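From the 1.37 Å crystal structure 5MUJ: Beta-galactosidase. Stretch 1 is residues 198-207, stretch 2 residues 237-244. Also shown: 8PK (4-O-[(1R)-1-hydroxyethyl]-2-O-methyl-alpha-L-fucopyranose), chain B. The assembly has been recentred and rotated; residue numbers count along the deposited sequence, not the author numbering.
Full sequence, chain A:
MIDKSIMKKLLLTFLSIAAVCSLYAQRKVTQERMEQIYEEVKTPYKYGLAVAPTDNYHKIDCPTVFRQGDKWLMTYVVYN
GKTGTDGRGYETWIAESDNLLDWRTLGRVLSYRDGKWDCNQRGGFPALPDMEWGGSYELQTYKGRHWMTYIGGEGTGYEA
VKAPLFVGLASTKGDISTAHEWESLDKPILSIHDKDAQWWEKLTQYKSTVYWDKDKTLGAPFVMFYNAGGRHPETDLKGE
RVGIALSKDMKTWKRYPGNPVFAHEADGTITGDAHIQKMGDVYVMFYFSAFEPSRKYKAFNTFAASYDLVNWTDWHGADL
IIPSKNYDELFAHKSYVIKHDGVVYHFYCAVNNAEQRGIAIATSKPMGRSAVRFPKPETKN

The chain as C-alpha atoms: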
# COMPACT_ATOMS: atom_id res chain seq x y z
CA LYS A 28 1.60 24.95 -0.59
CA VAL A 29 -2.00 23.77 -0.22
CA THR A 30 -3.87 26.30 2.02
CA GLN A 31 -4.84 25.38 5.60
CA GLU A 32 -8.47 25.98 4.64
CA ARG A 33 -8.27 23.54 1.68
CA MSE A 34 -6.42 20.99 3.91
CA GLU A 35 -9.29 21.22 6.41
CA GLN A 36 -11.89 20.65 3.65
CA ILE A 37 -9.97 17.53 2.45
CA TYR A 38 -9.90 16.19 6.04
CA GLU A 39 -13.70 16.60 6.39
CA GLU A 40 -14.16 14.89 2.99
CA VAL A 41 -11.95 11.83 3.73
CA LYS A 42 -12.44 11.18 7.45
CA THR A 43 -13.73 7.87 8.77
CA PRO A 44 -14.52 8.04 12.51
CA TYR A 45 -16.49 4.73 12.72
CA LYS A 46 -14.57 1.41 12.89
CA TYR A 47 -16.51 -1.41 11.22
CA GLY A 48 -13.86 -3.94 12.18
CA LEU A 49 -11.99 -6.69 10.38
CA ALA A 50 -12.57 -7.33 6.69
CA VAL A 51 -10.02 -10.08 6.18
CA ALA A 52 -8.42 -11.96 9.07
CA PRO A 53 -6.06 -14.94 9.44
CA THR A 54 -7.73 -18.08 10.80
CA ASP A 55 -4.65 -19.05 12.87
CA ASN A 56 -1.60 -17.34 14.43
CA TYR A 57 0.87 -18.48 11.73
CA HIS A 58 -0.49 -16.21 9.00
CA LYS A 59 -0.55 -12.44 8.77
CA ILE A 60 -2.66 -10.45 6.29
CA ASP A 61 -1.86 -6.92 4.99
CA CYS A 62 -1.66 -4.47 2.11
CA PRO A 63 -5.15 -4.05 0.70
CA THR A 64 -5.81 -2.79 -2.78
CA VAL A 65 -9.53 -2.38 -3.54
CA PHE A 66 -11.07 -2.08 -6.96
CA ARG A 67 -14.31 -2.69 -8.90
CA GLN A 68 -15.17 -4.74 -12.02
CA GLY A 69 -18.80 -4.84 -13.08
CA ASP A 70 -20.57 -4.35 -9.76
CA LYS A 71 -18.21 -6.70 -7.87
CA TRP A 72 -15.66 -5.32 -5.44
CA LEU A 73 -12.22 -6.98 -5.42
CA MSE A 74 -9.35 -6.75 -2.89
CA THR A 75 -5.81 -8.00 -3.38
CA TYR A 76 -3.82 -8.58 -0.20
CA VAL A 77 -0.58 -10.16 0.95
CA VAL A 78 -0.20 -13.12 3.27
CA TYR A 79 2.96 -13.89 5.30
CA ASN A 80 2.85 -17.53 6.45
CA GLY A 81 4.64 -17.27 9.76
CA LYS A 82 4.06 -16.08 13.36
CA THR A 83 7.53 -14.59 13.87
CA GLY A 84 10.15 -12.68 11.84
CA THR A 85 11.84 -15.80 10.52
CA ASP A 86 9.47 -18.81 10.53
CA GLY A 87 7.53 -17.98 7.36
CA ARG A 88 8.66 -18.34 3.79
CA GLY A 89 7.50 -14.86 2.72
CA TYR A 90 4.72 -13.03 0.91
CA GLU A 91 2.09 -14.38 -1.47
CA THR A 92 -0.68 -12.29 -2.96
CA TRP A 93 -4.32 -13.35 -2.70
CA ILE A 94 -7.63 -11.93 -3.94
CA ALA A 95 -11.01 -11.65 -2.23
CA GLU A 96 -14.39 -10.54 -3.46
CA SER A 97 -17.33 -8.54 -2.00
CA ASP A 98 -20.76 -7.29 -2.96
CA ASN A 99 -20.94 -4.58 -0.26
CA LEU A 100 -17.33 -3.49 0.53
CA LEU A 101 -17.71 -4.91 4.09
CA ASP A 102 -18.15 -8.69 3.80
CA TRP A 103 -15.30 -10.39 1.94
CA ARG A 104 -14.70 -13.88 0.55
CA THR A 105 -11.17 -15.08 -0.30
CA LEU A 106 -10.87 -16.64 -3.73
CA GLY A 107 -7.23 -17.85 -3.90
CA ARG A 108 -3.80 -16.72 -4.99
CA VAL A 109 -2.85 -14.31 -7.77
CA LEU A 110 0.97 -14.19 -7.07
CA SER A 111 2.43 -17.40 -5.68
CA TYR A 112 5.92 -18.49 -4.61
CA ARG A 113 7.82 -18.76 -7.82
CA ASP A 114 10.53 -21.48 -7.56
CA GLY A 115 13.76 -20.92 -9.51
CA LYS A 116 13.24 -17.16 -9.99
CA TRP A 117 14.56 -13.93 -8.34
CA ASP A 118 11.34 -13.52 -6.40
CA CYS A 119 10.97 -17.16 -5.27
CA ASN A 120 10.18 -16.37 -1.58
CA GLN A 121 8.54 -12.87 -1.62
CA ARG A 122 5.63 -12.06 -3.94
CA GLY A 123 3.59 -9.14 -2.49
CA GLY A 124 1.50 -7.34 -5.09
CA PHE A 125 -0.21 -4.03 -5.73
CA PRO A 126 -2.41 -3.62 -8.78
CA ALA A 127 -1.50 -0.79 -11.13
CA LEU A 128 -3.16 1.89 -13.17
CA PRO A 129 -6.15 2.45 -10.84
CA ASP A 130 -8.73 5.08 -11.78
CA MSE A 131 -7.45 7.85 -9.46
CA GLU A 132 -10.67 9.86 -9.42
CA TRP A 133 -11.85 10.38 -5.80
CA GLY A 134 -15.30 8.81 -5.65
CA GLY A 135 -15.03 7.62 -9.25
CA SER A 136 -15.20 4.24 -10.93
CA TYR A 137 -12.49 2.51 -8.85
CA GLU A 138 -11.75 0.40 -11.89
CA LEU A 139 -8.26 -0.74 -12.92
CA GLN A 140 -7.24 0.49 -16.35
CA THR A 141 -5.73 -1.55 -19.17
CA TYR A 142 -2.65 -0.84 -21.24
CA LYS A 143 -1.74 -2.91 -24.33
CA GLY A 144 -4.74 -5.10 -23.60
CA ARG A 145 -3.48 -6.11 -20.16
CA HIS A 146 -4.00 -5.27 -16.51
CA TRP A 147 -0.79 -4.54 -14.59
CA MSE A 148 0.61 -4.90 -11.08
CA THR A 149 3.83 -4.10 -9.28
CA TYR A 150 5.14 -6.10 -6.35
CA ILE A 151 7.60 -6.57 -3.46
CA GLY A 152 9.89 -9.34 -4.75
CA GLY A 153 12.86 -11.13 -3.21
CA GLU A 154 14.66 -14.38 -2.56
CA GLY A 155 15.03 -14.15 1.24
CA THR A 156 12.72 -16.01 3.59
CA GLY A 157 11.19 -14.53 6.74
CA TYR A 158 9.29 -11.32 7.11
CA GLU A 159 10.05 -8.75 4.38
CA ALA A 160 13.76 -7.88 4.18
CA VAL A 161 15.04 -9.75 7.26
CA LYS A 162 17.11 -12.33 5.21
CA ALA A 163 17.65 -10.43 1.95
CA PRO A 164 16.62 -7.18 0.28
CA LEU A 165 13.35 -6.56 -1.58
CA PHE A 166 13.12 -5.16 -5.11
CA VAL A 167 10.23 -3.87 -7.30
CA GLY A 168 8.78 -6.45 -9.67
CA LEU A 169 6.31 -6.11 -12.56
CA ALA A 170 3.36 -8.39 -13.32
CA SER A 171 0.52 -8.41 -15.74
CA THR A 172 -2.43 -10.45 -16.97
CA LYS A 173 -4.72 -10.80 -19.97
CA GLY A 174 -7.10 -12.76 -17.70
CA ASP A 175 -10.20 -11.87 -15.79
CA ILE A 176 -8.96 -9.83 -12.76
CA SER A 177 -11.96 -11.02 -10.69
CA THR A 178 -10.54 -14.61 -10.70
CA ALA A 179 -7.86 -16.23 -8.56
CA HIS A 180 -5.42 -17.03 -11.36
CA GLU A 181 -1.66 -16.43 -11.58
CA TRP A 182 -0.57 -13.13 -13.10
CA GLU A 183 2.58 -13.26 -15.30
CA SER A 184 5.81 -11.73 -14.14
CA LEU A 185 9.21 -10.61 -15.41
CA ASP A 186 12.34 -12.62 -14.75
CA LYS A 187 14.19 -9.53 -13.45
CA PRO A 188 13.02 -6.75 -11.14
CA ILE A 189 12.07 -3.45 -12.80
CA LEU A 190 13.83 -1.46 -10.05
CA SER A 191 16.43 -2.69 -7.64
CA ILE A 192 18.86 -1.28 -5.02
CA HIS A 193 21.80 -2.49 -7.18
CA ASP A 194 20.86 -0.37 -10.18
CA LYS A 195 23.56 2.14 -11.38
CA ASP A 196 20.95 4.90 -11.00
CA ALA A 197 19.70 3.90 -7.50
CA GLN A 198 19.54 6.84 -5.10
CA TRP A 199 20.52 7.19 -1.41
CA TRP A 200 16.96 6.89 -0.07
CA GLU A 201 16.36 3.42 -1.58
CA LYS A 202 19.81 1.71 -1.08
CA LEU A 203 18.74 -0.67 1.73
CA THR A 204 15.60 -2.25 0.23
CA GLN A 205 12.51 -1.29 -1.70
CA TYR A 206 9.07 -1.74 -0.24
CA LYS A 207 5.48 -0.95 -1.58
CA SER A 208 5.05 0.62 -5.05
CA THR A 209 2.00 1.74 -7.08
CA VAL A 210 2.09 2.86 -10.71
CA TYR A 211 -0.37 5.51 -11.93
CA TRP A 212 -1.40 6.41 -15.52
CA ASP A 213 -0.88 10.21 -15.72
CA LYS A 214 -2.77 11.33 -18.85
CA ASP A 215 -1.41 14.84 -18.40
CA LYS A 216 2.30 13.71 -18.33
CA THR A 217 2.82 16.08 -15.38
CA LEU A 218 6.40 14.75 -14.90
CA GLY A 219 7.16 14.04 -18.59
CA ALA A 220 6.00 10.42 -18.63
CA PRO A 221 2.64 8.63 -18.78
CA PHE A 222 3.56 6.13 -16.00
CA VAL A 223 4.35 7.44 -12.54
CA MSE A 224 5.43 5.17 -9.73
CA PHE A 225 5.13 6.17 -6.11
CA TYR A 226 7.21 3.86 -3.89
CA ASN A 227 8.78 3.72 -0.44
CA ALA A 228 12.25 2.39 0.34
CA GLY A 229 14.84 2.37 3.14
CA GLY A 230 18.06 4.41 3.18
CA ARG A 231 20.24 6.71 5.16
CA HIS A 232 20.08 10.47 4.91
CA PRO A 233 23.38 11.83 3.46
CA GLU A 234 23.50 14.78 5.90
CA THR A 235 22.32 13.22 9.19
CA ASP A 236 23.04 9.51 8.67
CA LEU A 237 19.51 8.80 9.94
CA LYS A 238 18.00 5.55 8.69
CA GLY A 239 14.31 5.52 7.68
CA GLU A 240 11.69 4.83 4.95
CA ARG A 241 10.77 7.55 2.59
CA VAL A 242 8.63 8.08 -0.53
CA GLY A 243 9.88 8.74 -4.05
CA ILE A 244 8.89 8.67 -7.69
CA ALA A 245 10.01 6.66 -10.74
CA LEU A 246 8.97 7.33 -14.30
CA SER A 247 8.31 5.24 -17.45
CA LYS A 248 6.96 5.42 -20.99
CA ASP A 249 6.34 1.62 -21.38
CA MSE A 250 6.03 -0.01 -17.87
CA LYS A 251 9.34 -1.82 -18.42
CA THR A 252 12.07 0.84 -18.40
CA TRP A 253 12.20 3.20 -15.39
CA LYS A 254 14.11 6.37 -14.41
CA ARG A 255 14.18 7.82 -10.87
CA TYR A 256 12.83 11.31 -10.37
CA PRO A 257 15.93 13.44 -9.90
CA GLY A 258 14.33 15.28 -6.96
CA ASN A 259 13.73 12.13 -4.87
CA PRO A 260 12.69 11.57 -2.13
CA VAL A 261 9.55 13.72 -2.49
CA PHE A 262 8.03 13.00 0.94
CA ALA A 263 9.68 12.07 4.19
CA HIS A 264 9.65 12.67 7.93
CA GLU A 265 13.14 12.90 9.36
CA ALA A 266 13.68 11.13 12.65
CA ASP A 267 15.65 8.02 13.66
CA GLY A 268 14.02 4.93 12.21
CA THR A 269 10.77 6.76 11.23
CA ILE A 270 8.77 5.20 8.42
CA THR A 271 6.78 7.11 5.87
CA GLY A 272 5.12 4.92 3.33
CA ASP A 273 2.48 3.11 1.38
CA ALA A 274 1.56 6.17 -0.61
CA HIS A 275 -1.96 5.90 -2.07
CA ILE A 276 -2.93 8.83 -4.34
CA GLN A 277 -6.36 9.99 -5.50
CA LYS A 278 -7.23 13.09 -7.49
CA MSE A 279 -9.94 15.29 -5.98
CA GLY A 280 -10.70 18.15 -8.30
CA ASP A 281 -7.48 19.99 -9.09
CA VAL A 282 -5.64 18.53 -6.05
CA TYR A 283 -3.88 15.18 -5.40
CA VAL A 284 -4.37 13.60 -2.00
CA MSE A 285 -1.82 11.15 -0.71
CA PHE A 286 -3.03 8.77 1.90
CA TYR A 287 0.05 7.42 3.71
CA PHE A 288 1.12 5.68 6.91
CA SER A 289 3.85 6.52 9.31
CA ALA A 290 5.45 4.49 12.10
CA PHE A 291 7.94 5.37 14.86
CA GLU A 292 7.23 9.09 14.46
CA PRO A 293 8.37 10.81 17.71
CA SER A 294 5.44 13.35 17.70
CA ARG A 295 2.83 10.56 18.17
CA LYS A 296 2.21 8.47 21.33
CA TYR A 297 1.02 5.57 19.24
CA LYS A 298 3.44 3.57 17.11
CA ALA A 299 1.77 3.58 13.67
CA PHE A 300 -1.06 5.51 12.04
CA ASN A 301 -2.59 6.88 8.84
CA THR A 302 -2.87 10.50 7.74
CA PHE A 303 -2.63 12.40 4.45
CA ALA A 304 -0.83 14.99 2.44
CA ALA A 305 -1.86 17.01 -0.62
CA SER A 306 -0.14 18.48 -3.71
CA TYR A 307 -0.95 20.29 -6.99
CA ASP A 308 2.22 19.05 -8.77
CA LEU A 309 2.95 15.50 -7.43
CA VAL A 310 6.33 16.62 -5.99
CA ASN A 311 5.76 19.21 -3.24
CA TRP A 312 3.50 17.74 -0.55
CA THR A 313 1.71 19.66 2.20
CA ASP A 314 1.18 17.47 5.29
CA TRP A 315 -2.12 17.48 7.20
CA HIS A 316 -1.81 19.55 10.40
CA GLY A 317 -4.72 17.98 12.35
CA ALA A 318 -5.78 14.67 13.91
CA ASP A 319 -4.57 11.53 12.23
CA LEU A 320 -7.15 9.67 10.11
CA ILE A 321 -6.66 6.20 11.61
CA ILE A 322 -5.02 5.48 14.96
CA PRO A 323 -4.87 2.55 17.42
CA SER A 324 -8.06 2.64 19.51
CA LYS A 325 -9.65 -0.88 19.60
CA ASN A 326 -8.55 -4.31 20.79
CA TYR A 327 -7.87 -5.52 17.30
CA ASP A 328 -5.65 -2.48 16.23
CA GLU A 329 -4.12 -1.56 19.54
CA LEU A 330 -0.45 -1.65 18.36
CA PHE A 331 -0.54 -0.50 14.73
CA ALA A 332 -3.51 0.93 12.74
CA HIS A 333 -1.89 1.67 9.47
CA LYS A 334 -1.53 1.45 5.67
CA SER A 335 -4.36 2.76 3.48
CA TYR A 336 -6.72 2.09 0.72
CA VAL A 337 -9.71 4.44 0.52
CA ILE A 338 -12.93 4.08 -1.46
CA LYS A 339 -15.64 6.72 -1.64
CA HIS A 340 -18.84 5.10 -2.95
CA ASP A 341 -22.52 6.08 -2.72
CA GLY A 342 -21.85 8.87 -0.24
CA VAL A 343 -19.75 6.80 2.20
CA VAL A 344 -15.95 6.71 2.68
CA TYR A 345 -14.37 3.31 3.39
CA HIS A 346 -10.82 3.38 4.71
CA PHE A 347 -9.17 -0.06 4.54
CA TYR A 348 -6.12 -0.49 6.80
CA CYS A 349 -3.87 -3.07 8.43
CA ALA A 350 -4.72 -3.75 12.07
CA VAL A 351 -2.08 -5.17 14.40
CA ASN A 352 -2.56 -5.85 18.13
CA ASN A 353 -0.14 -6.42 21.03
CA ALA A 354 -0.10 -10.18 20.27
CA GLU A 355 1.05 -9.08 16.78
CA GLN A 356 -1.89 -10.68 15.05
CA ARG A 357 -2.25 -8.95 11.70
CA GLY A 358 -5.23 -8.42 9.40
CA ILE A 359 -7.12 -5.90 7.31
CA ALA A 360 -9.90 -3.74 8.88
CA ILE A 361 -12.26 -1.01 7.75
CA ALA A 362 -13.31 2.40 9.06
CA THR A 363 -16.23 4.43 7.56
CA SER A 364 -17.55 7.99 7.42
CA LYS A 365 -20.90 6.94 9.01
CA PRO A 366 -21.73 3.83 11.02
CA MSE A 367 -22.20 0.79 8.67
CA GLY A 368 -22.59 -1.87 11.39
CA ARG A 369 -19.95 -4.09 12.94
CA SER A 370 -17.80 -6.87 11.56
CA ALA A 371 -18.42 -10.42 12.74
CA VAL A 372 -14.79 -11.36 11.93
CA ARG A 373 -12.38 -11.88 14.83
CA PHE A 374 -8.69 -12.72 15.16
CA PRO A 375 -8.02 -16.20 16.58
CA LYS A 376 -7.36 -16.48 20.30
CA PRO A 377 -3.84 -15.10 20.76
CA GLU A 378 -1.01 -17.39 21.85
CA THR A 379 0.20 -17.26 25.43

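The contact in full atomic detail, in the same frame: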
# COMPACT_ATOMS: atom_id res chain seq x y z
N GLN A 198 19.28 5.66 -5.91
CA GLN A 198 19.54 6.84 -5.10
C GLN A 198 19.69 6.50 -3.60
O GLN A 198 19.34 5.39 -3.16
CB GLN A 198 18.43 7.85 -5.32
CG GLN A 198 18.33 8.35 -6.75
CD GLN A 198 17.02 9.03 -7.04
OE1 GLN A 198 15.97 8.57 -6.57
NE2 GLN A 198 17.05 10.12 -7.79
N TRP A 199 20.23 7.45 -2.82
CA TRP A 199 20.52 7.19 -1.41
C TRP A 199 19.34 6.64 -0.60
O TRP A 199 19.51 5.76 0.22
CB TRP A 199 21.10 8.45 -0.71
CG TRP A 199 20.16 9.67 -0.61
CD1 TRP A 199 20.07 10.72 -1.50
CD2 TRP A 199 19.17 9.95 0.42
NE1 TRP A 199 19.17 11.63 -1.06
CE2 TRP A 199 18.58 11.18 0.10
CE3 TRP A 199 18.79 9.30 1.60
CZ2 TRP A 199 17.56 11.75 0.89
CZ3 TRP A 199 17.81 9.86 2.37
CH2 TRP A 199 17.22 11.08 2.03
N TRP A 200 18.17 7.19 -0.86
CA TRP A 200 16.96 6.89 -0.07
C TRP A 200 16.37 5.50 -0.25
O TRP A 200 15.45 5.11 0.51
CB TRP A 200 15.94 7.97 -0.39
CG TRP A 200 15.36 7.82 -1.75
CD1 TRP A 200 15.85 8.28 -2.91
CD2 TRP A 200 14.13 7.14 -2.09
NE1 TRP A 200 15.07 7.93 -3.96
CE2 TRP A 200 13.98 7.23 -3.48
CE3 TRP A 200 13.17 6.44 -1.35
CZ2 TRP A 200 12.89 6.67 -4.17
CZ3 TRP A 200 12.08 5.89 -2.03
CH2 TRP A 200 11.95 6.00 -3.42
N GLU A 201 16.87 4.75 -1.23
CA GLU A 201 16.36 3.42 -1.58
C GLU A 201 17.47 2.37 -1.57
O GLU A 201 17.29 1.32 -2.08
CB GLU A 201 15.67 3.48 -2.95
CG GLU A 201 16.66 3.74 -4.08
CD GLU A 201 16.06 3.81 -5.46
OE1 GLU A 201 15.12 3.04 -5.74
OE2 GLU A 201 16.59 4.62 -6.29
N LYS A 202 18.67 2.67 -1.02
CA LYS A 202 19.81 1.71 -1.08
C LYS A 202 19.68 0.45 -0.24
O LYS A 202 20.30 -0.53 -0.57
CB LYS A 202 21.17 2.35 -0.73
CG LYS A 202 21.62 3.42 -1.67
CD LYS A 202 22.05 2.91 -3.02
CE LYS A 202 22.54 4.08 -3.86
NZ LYS A 202 23.95 4.45 -3.54
N LEU A 203 18.85 0.47 0.82
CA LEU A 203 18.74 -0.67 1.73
C LEU A 203 17.79 -1.76 1.20
O LEU A 203 18.09 -2.95 1.23
CB LEU A 203 18.32 -0.20 3.12
CG LEU A 203 19.35 0.76 3.77
CD1 LEU A 203 18.87 1.35 5.10
CD2 LEU A 203 20.70 0.07 3.95
N THR A 204 16.64 -1.33 0.71
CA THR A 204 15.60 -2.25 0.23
C THR A 204 14.48 -1.38 -0.29
O THR A 204 14.30 -0.25 0.14
CB THR A 204 15.11 -3.23 1.32
OG1 THR A 204 13.97 -3.95 0.84
CG2 THR A 204 14.73 -2.49 2.61
N GLN A 205 13.73 -1.92 -1.23
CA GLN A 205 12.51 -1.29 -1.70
C GLN A 205 11.34 -1.95 -1.00
O GLN A 205 11.45 -3.08 -0.50
CB GLN A 205 12.45 -1.30 -3.24
CG GLN A 205 13.61 -0.38 -3.76
CD GLN A 205 14.19 -0.69 -5.11
OE1 GLN A 205 14.94 0.15 -5.69
NE2 GLN A 205 14.00 -1.89 -5.58
N TYR A 206 10.28 -1.19 -0.86
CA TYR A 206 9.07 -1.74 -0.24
C TYR A 206 7.85 -1.54 -1.20
O TYR A 206 7.97 -1.85 -2.41
CB TYR A 206 8.85 -1.16 1.13
CG TYR A 206 9.88 -1.51 2.16
CD1 TYR A 206 9.87 -2.76 2.77
CD2 TYR A 206 10.86 -0.60 2.57
CE1 TYR A 206 10.75 -3.11 3.76
CE2 TYR A 206 11.78 -0.95 3.54
CZ TYR A 206 11.74 -2.19 4.13
OH TYR A 206 12.64 -2.49 5.13
N LYS A 207 6.70 -1.05 -0.71
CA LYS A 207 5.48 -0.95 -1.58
C LYS A 207 5.71 0.03 -2.73
O LYS A 207 6.53 0.97 -2.56
CB LYS A 207 4.22 -0.54 -0.76
CG LYS A 207 3.05 -0.12 -1.62
CD LYS A 207 1.68 -0.13 -0.93
CE LYS A 207 0.58 0.32 -1.89
NZ LYS A 207 -0.76 0.20 -1.25
N LEU A 237 20.70 9.41 9.38
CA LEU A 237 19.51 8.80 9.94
C LEU A 237 18.91 7.81 8.95
O LEU A 237 18.63 8.15 7.79
CB LEU A 237 18.45 9.86 10.26
CG LEU A 237 18.81 10.87 11.36
CD1 LEU A 237 17.67 11.87 11.50
CD2 LEU A 237 19.12 10.19 12.70
N LYS A 238 18.72 6.58 9.43
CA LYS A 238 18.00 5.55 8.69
C LYS A 238 16.49 5.79 8.81
O LYS A 238 15.98 6.19 9.87
CB LYS A 238 18.38 4.16 9.22
CG LYS A 238 17.92 3.02 8.32
CD LYS A 238 17.71 1.67 9.04
CE LYS A 238 16.54 1.65 10.02
NZ LYS A 238 15.19 1.76 9.37
N GLY A 239 15.80 5.55 7.70
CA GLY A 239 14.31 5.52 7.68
C GLY A 239 13.75 5.02 6.36
O GLY A 239 14.49 4.57 5.50
N GLU A 240 12.42 5.10 6.22
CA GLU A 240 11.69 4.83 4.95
C GLU A 240 10.99 6.07 4.47
O GLU A 240 10.35 6.78 5.24
CB GLU A 240 10.59 3.75 5.09
CG GLU A 240 11.14 2.43 5.51
CD GLU A 240 10.15 1.29 5.44
OE1 GLU A 240 9.13 1.38 4.71
OE2 GLU A 240 10.37 0.30 6.14
N ARG A 241 11.15 6.33 3.20
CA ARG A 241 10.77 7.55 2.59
C ARG A 241 10.09 7.23 1.25
O ARG A 241 10.26 6.13 0.69
CB ARG A 241 12.01 8.42 2.35
CG ARG A 241 12.71 8.85 3.62
CD ARG A 241 14.08 9.48 3.30
NE ARG A 241 14.79 9.77 4.54
CZ ARG A 241 15.60 8.92 5.18
NH1 ARG A 241 15.78 7.67 4.76
NH2 ARG A 241 16.24 9.32 6.28
N VAL A 242 9.43 8.24 0.68
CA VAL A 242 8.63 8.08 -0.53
C VAL A 242 9.26 8.83 -1.70
O VAL A 242 9.59 10.03 -1.58
CB VAL A 242 7.19 8.56 -0.30
CG1 VAL A 242 6.44 8.62 -1.60
CG2 VAL A 242 6.48 7.65 0.69
N GLY A 243 9.38 8.14 -2.83
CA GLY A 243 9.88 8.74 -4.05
C GLY A 243 9.15 8.28 -5.27
O GLY A 243 8.28 7.44 -5.19
N ILE A 244 9.54 8.84 -6.41
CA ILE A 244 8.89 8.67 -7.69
C ILE A 244 9.83 8.05 -8.73
O ILE A 244 11.07 8.38 -8.79
CB ILE A 244 8.40 10.05 -8.19
CG1 ILE A 244 7.25 10.59 -7.32
CG2 ILE A 244 8.02 10.02 -9.65
CD1 ILE A 244 6.85 12.01 -7.65
O9 8PK B . 18.53 -4.87 6.08
C8 8PK B . 17.47 -4.16 5.45
C10 8PK B . 17.14 -4.77 4.11
O4 8PK B . 16.32 -4.13 6.31
C4 8PK B . 16.59 -3.63 7.62
C5 8PK B . 15.64 -4.28 8.60
C6 8PK B . 15.75 -5.80 8.57
O5 8PK B . 14.29 -3.86 8.31
C3 8PK B . 16.47 -2.11 7.67
O3 8PK B . 17.35 -1.45 6.75
C2 8PK B . 15.05 -1.73 7.32
O2 8PK B . 14.94 -0.31 7.41
C7 8PK B . 14.77 0.35 6.14
C1 8PK B . 14.08 -2.44 8.27
O HOH W 1 14.44 6.32 2.64
O HOH W 2 10.52 -2.23 7.77

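No direct hydrogen bond joins the two stretches. The 422 Å² buried between them, both sides summed, is covered mainly by packing, with two waters bridging polar groups and the ligand in contact with both stretches.

The largest share of packing belongs to W200, which gives 97 Å². Its CA-to-CB bond points toward the strand 238-244, and with chi1 at 73° (p) the indole reaches the backbone of that strand: W200 CZ3 lies 3.3 Å from R241 O, and W200 CH2 lies 3.4 Å from G243 N. These backbone atoms sit oblique to the ring. Glycine suits position 243 because an ideal CB there would point toward the indole and come within 2.3 Å of W200 CZ2, a clash. The indole is also fixed from within its own stretch, since W200 NE1 donates to Q198 OE1 at 2.8 Å with an N-H...acceptor angle of 167°. The short 3-10 turn that carries it is closed by Q198 N to E201 OE2 (2.9 Å, 168°) and by E201 N to Q198 O (3.2 Å).

R241 meets the second tryptophan. W199 CZ3 stands 3.7 Å from R241 CZ, over one face of the guanidinium, while R241 CZ lies at the edge of the indole, near its plane; the two flat groups are therefore not stacked face to face. R241 is extended through chi2 and chi3 (both t), and R241 NH2 donates to L237 O (3.1 Å, 154°), which ties the guanidinium back to its own stretch. An aliphatic contact extends the interface, with L203 CD1 3.7 Å from K238 CG; here the methylene part of the lysine serves as a nonpolar surface.

Y206 and E240 form a different kind of pair. E240 OE2 lies over one face of the phenol ring, 3.2 Å from Y206 CE2. The glutamate's CA-to-CB bond points sideways, but the end of its side chain comes nearer to the other stretch.

Water supplies the polar links. Water 1 donates to W200 O at 2.6 Å and accepts from R241 NH1 at 2.8 Å, so a buried carbonyl and a buried guanidinium are joined through one molecule. Water 2 donates to E240 OE2 at 3.0 Å and makes a weak hydrogen bond of 3.4 Å with Y206 OH.

The ligand 8PK touches both stretches. K238 NZ donates to 8PK O2 at 2.9 Å, with the end of the lysine side chain bent, chi3 and chi4 both p at 68°, while Y206 OH approaches 8PK C2 at 3.3 Å and L203 O approaches 8PK C10 at 3.5 Å.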